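PDB 5Z0Q: aminotransferase, class I and II, which belongs to the class I and II aminotransferases, a family of pyridoxal-5'-phosphate-dependent enzymes, and binds pyridoxal-5'-phosphate. Local coordinates for residues 312-317 / 379-384. Numbering follows the deposited sequence.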
ATOM      1  N   ASN A 312     -15.825  33.731 -15.482  1.00 34.77           N
ATOM      2  CA  ASN A 312     -16.269  34.200 -16.788  1.00 42.74           C
ATOM      3  C   ASN A 312     -16.353  35.720 -16.867  1.00 45.94           C
ATOM      4  O   ASN A 312     -16.383  36.266 -17.974  1.00 51.69           O
ATOM      5  CB  ASN A 312     -17.620  33.573 -17.136  1.00 44.30           C
ATOM      6  CG  ASN A 312     -17.543  32.061 -17.258  1.00 50.07           C
ATOM      7  OD1 ASN A 312     -18.363  31.338 -16.691  1.00 49.06           O
ATOM      8  ND2 ASN A 312     -16.549  31.576 -17.994  1.00 32.36           N
ATOM      9  N   ARG A 313     -16.385  36.413 -15.727  1.00 41.46           N
ATOM     10  CA  ARG A 313     -16.366  37.871 -15.740  1.00 36.25           C
ATOM     11  C   ARG A 313     -14.960  38.439 -15.883  1.00 39.52           C
ATOM     12  O   ARG A 313     -14.816  39.592 -16.305  1.00 40.86           O
ATOM     13  CB  ARG A 313     -17.007  38.432 -14.469  1.00 35.79           C
ATOM     14  CG  ARG A 313     -18.514  38.271 -14.402  1.00 40.48           C
ATOM     15  CD  ARG A 313     -19.124  39.282 -13.444  1.00 43.71           C
ATOM     16  NE  ARG A 313     -20.569  39.119 -13.313  1.00 57.89           N
ATOM     17  CZ  ARG A 313     -21.159  38.485 -12.307  1.00 63.39           C
ATOM     18  NH1 ARG A 313     -20.428  37.954 -11.336  1.00 52.26           N
ATOM     19  NH2 ARG A 313     -22.481  38.384 -12.268  1.00 59.40           N
ATOM     20  N   LEU A 314     -13.932  37.667 -15.539  1.00 34.31           N
ATOM     21  CA  LEU A 314     -12.567  38.153 -15.663  1.00 33.48           C
ATOM     22  C   LEU A 314     -12.140  38.134 -17.129  1.00 36.75           C
ATOM     23  O   LEU A 314     -12.493  37.209 -17.868  1.00 45.99           O
ATOM     24  CB  LEU A 314     -11.618  37.307 -14.815  1.00 39.49           C
ATOM     25  CG  LEU A 314     -11.920  37.322 -13.313  1.00 39.93           C
ATOM     26  CD1 LEU A 314     -10.961  36.419 -12.559  1.00 43.10           C
ATOM     27  CD2 LEU A 314     -11.869  38.741 -12.764  1.00 33.05           C
ATOM     28  N   PRO A 315     -11.384  39.149 -17.586  1.00 35.26           N
ATOM     29  CA  PRO A 315     -11.127  39.340 -19.019  1.00 45.35           C
ATOM     30  C   PRO A 315      -9.890  38.602 -19.534  1.00 46.68           C
ATOM     31  O   PRO A 315      -9.020  39.188 -20.187  1.00 51.94           O
ATOM     32  CB  PRO A 315     -10.957  40.855 -19.127  1.00 42.97           C
ATOM     33  CG  PRO A 315     -10.292  41.217 -17.835  1.00 39.13           C
ATOM     34  CD  PRO A 315     -10.834  40.258 -16.786  1.00 39.58           C
ATOM     35  N   GLY A 316      -9.807  37.305 -19.256  1.00 40.58           N
ATOM     36  CA  GLY A 316      -8.689  36.523 -19.743  1.00 32.74           C
ATOM     37  C   GLY A 316      -8.783  35.052 -19.401  1.00 35.30           C
ATOM     38  O   GLY A 316      -7.856  34.283 -19.669  1.00 30.20           O
ATOM     39  N   LEU A 317      -9.905  34.648 -18.811  1.00 34.02           N
ATOM     40  CA  LEU A 317     -10.101  33.280 -18.362  1.00 28.30           C
ATOM     41  C   LEU A 317     -11.442  32.760 -18.853  1.00 26.82           C
ATOM     42  O   LEU A 317     -12.432  33.497 -18.885  1.00 29.53           O
ATOM     43  CB  LEU A 317     -10.036  33.184 -16.833  1.00 33.02           C
ATOM     44  CG  LEU A 317      -8.810  33.804 -16.162  1.00 27.21           C
ATOM     45  CD1 LEU A 317      -8.965  33.785 -14.652  1.00 30.88           C
ATOM     46  CD2 LEU A 317      -7.542  33.079 -16.582  1.00 24.54           C
ATOM     47  N   GLN A 379     -10.959  36.796  -4.804  1.00 37.51           N
ATOM     48  CA  GLN A 379     -10.512  38.182  -4.755  1.00 32.21           C
ATOM     49  C   GLN A 379      -9.052  38.316  -5.166  1.00 32.78           C
ATOM     50  O   GLN A 379      -8.674  39.318  -5.785  1.00 38.84           O
ATOM     51  CB  GLN A 379     -10.736  38.762  -3.358  1.00 36.42           C
ATOM     52  CG  GLN A 379     -10.426  40.248  -3.244  1.00 52.72           C
ATOM     53  CD  GLN A 379     -11.203  41.092  -4.242  1.00 58.11           C
ATOM     54  OE1 GLN A 379     -12.304  40.731  -4.658  1.00 58.54           O
ATOM     55  NE2 GLN A 379     -10.628  42.225  -4.631  1.00 46.97           N
ATOM     56  N   ARG A 380      -8.219  37.324  -4.840  1.00 28.15           N
ATOM     57  CA  ARG A 380      -6.843  37.340  -5.326  1.00 32.98           C
ATOM     58  C   ARG A 380      -6.784  37.192  -6.840  1.00 31.11           C
ATOM     59  O   ARG A 380      -5.864  37.716  -7.477  1.00 34.12           O
ATOM     60  CB  ARG A 380      -6.027  36.236  -4.651  1.00 29.99           C
ATOM     61  CG  ARG A 380      -5.805  36.448  -3.165  1.00 30.38           C
ATOM     62  CD  ARG A 380      -4.757  35.491  -2.620  1.00 27.17           C
ATOM     63  NE  ARG A 380      -4.438  35.767  -1.223  1.00 26.42           N
ATOM     64  CZ  ARG A 380      -3.438  35.198  -0.559  1.00 32.03           C
ATOM     65  NH1 ARG A 380      -2.653  34.319  -1.165  1.00 34.56           N
ATOM     66  NH2 ARG A 380      -3.220  35.509   0.711  1.00 38.00           N
ATOM     67  N   MET A 381      -7.751  36.486  -7.432  1.00 29.29           N
ATOM     68  CA  MET A 381      -7.827  36.418  -8.886  1.00 31.83           C
ATOM     69  C   MET A 381      -8.223  37.764  -9.478  1.00 38.05           C
ATOM     70  O   MET A 381      -7.647  38.202 -10.479  1.00 37.28           O
ATOM     71  CB  MET A 381      -8.817  35.335  -9.313  1.00 32.16           C
ATOM     72  CG  MET A 381      -8.379  33.921  -8.984  1.00 32.19           C
ATOM     73  SD  MET A 381      -9.620  32.699  -9.448  1.00 43.31           S
ATOM     74  CE  MET A 381      -9.830  33.077 -11.185  1.00 29.08           C
ATOM     75  N   THR A 382      -9.209  38.431  -8.872  1.00 41.47           N
ATOM     76  CA  THR A 382      -9.597  39.759  -9.332  1.00 43.71           C
ATOM     77  C   THR A 382      -8.452  40.750  -9.170  1.00 38.48           C
ATOM     78  O   THR A 382      -8.185  41.556 -10.069  1.00 38.11           O
ATOM     79  CB  THR A 382     -10.833  40.240  -8.569  1.00 40.07           C
ATOM     80  OG1 THR A 382     -11.926  39.348  -8.818  1.00 42.87           O
ATOM     81  CG2 THR A 382     -11.227  41.643  -9.006  1.00 36.81           C
ATOM     82  N   ARG A 383      -7.754  40.693  -8.034  1.00 36.00           N
ATOM     83  CA  ARG A 383      -6.644  41.609  -7.798  1.00 38.92           C
ATOM     84  C   ARG A 383      -5.482  41.346  -8.748  1.00 37.34           C
ATOM     85  O   ARG A 383      -4.747  42.276  -9.097  1.00 40.80           O
ATOM     86  CB  ARG A 383      -6.181  41.501  -6.345  1.00 38.95           C
ATOM     87  CG  ARG A 383      -5.188  42.572  -5.920  1.00 51.38           C
ATOM     88  CD  ARG A 383      -4.803  42.432  -4.453  1.00 46.22           C
ATOM     89  NE  ARG A 383      -5.972  42.334  -3.582  1.00 53.41           N
ATOM     90  CZ  ARG A 383      -6.345  41.225  -2.952  1.00 46.78           C
ATOM     91  NH1 ARG A 383      -5.636  40.113  -3.087  1.00 39.43           N
ATOM     92  NH2 ARG A 383      -7.425  41.228  -2.182  1.00 35.43           N
ATOM     93  N   ALA A 384      -5.306  40.097  -9.184  1.00 37.66           N
ATOM     94  CA  ALA A 384      -4.179  39.754 -10.045  1.00 40.68           C
ATOM     95  C   ALA A 384      -4.371  40.265 -11.468  1.00 41.42           C
ATOM     96  O   ALA A 384      -3.412  40.727 -12.097  1.00 44.61           O
ATOM     97  CB  ALA A 384      -3.965  38.240 -10.053  1.00 33.90           C
TER
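Leu314 and Thr382 mark the closest backbone approach of the two segments, with 7.2 Å between Leu314 CA and Thr382 CA. Residues 379-384 are regular helix, held by bonds such as Arg383 N to Gln379 O at 2.8 Å. On the other side, the chain follows the last, weakly bonded part of helix 290-313 into an inverse gamma turn centred on Pro315, whose ring restricts phi to the range such a turn needs; a weak bond from Gly316 N to Leu314 O closes it. Leu314 and Leu317, before and after the turn, both direct their CB atoms toward the helix.

The end of Met381 lies across from the two leucines, whose CD1 methyls sit side by side. Its CE lies 3.6 Å from Leu317 CD1 and 3.8 Å from Leu314 CD1, so one methyl serves both leucines. The methionine chain is extended through chi2 and then bends at the thioether (chi3 56°), which swings CE to this position; a flexible, unbranched apolar chain suits the task. Leu314 crosses it at about a right angle, and its CD1 also rests 4.0 Å from Met381 CB.

In this fold, that of the PLP-dependent aminotransferases, the contact joins the C-terminal part of helix 290-313 and the chain leading into the short strand 318-319 to helix 371-385, near the C-terminus. Val311 touches both Met381 and Leu317, while Leu385 extends the apolar patch to both leucines.

The other branch of Leu314 turns to Thr382: CD2 sits 4.0 Å from Thr382 OG1, a van der Waals approach. With OG1 beside its own backbone N (chi1 -61°), the threonine hydroxyl bonds to Leu378 O one turn back, so a small polar side chain can border the leucine at this partly exposed position with its hydroxyl satisfied.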